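Local coordinates for cell shape-determining protein MreC (Streptococcus pneumoniae, PDB 2QF4) that helps form and maintain cell shape, probably as part of the elongasome that synthesizes peripheral peptidoglycan, here represented by its major extracellular domain, at residues Gly46-Val51 with Thr59-Leu64. Numbering follows the deposited sequence.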
loop_
_atom_site.group_PDB
_atom_site.type_symbol
_atom_site.label_atom_id
_atom_site.label_comp_id
_atom_site.label_asym_id
_atom_site.label_seq_id
_atom_site.Cartn_x
_atom_site.Cartn_y
_atom_site.Cartn_z
ATOM N N GLY A 46 8.687 -0.468 4.851
ATOM C CA GLY A 46 7.861 -0.610 3.679
ATOM C C GLY A 46 6.377 -0.634 3.971
ATOM O O GLY A 46 5.913 -0.816 5.113
ATOM N N LEU A 47 5.601 -0.483 2.901
ATOM C CA LEU A 47 4.140 -0.491 3.026
ATOM C C LEU A 47 3.621 -1.869 3.403
ATOM O O LEU A 47 3.955 -2.864 2.782
ATOM C CB LEU A 47 3.514 -0.100 1.692
ATOM C CG LEU A 47 2.001 0.175 1.741
ATOM C CD1 LEU A 47 1.692 1.406 2.625
ATOM C CD2 LEU A 47 1.439 0.325 0.328
ATOM N N ILE A 48 2.776 -1.900 4.435
ATOM C CA ILE A 48 2.120 -3.159 4.838
ATOM C C ILE A 48 0.610 -3.113 4.806
ATOM O O ILE A 48 -0.008 -4.152 4.867
ATOM C CB ILE A 48 2.673 -3.696 6.180
ATOM C CG1 ILE A 48 2.416 -2.756 7.364
ATOM C CG2 ILE A 48 4.176 -4.003 6.039
ATOM C CD1 ILE A 48 1.009 -2.835 7.920
ATOM N N GLY A 49 0.005 -1.953 4.628
ATOM C CA GLY A 49 -1.431 -1.861 4.604
ATOM C C GLY A 49 -1.923 -0.433 4.562
ATOM O O GLY A 49 -1.149 0.494 4.430
ATOM N N SER A 50 -3.238 -0.310 4.701
ATOM C CA SER A 50 -3.953 0.976 4.656
ATOM C C SER A 50 -4.918 1.022 5.820
ATOM O O SER A 50 -5.438 -0.011 6.228
ATOM C CB SER A 50 -4.685 1.148 3.323
ATOM O OG SER A 50 -5.492 0.018 3.054
ATOM N N VAL A 51 -5.149 2.213 6.367
ATOM C CA VAL A 51 -6.130 2.339 7.437
ATOM C C VAL A 51 -7.505 2.065 6.867
ATOM O O VAL A 51 -7.896 2.675 5.863
ATOM C CB VAL A 51 -6.066 3.740 8.110
ATOM C CG1 VAL A 51 -7.268 3.995 9.003
ATOM C CG2 VAL A 51 -4.752 3.914 8.875
ATOM N N THR A 59 -7.245 1.698 15.798
ATOM C CA THR A 59 -7.252 1.826 14.348
ATOM C C THR A 59 -7.116 0.425 13.753
ATOM O O THR A 59 -6.306 -0.366 14.192
ATOM C CB THR A 59 -6.051 2.672 13.853
ATOM O OG1 THR A 59 -6.154 3.982 14.397
ATOM C CG2 THR A 59 -6.010 2.809 12.335
ATOM N N ILE A 60 -7.922 0.117 12.748
ATOM C CA ILE A 60 -7.801 -1.132 12.012
ATOM C C ILE A 60 -7.057 -0.858 10.691
ATOM O O ILE A 60 -7.349 0.117 9.971
ATOM C CB ILE A 60 -9.164 -1.784 11.705
ATOM C CG1 ILE A 60 -9.966 -1.979 13.010
ATOM C CG2 ILE A 60 -8.937 -3.120 10.962
ATOM C CD1 ILE A 60 -11.318 -2.668 12.804
ATOM N N VAL A 61 -6.094 -1.721 10.415
ATOM C CA VAL A 61 -5.258 -1.667 9.227
ATOM C C VAL A 61 -5.564 -2.881 8.354
ATOM O O VAL A 61 -5.494 -4.017 8.822
ATOM C CB VAL A 61 -3.769 -1.666 9.595
ATOM C CG1 VAL A 61 -2.864 -1.824 8.347
ATOM C CG2 VAL A 61 -3.422 -0.403 10.370
ATOM N N ASN A 62 -5.931 -2.637 7.094
ATOM C CA ASN A 62 -6.159 -3.670 6.103
ATOM C C ASN A 62 -4.856 -4.014 5.435
ATOM O O ASN A 62 -4.195 -3.137 4.864
ATOM C CB ASN A 62 -7.138 -3.178 5.071
ATOM C CG ASN A 62 -7.627 -4.287 4.206
ATOM O OD1 ASN A 62 -7.439 -4.258 3.004
ATOM N ND2 ASN A 62 -8.196 -5.302 4.812
ATOM N N LEU A 63 -4.457 -5.273 5.533
ATOM C CA LEU A 63 -3.152 -5.643 5.026
ATOM C C LEU A 63 -3.143 -5.765 3.492
ATOM O O LEU A 63 -4.141 -6.063 2.853
ATOM C CB LEU A 63 -2.648 -6.941 5.691
ATOM C CG LEU A 63 -2.423 -6.828 7.217
ATOM C CD1 LEU A 63 -1.995 -8.193 7.781
ATOM C CD2 LEU A 63 -1.344 -5.810 7.557
ATOM N N LEU A 64 -1.955 -5.660 2.929
ATOM C CA LEU A 64 -1.789 -5.774 1.477
ATOM C C LEU A 64 -1.918 -7.183 0.932
ATOM O O LEU A 64 -1.993 -7.367 -0.279
ATOM C CB LEU A 64 -0.408 -5.250 1.061
ATOM C CG LEU A 64 -0.131 -3.759 1.247
ATOM C CD1 LEU A 64 1.248 -3.449 0.627
ATOM C CD2 LEU A 64 -1.216 -2.866 0.649
HETATM O O HOH W 1 -4.748 -2.543 2.057
#
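Two donors converge on the backbone carbonyl oxygen Asn62 O: Ser50 N reaches it at 3.0 Å, tilted slightly from the carbonyl plane, and a water donates to it as well. The same water touches Ser50 OG at 2.8 Å and gives a weak bond to Asn62 OD1, linking, loosely at the Asn62 end, the two polar side chains on one face of the sheet. With OG between its own backbone N and carbonyl carbon (chi1 52°), Ser50 presents the hydroxyl to this water; Asp71 is a further, weak partner of this hydroxyl. In return Asn62 N donates to Ser50 O at 2.8 Å, with a C=O...N angle of 165°, and the two reciprocal bonds make Ser50 and Asn62 an antiparallel hydrogen-bonded pair. The strands form a beta hairpin within one of the two six-stranded barrels of the MreC domain, a fold related to alpha-lytic protease. Ile48 and Gly49 both face Ala41 of strand 40-43, the mark of a classic beta bulge. Gly49 CA lies 3.1 Å from Asn62 O, a close approach of backbone to backbone. At the bulge, Leu64 N donates to Ile48 O from well above its carbonyl plane, 40° out. Ile48 CD1 meets Leu63 CD2 at 3.8 Å, the two side chains running side by side, whereas Val61, whose CG1 touches Ile48 CD1, has its side chain at about a right angle to that of Ile48. Leu64 CD1 packs against Leu47 CD2, also at 3.8 Å. Toward the hairpin turn, Thr59 CG2 contacts both methyls of Val51, while Thr59 OG1 is hydrogen-bonded to Ala29 O; Leu163 of strand 160-166 touches Val51, Thr59 and Val61.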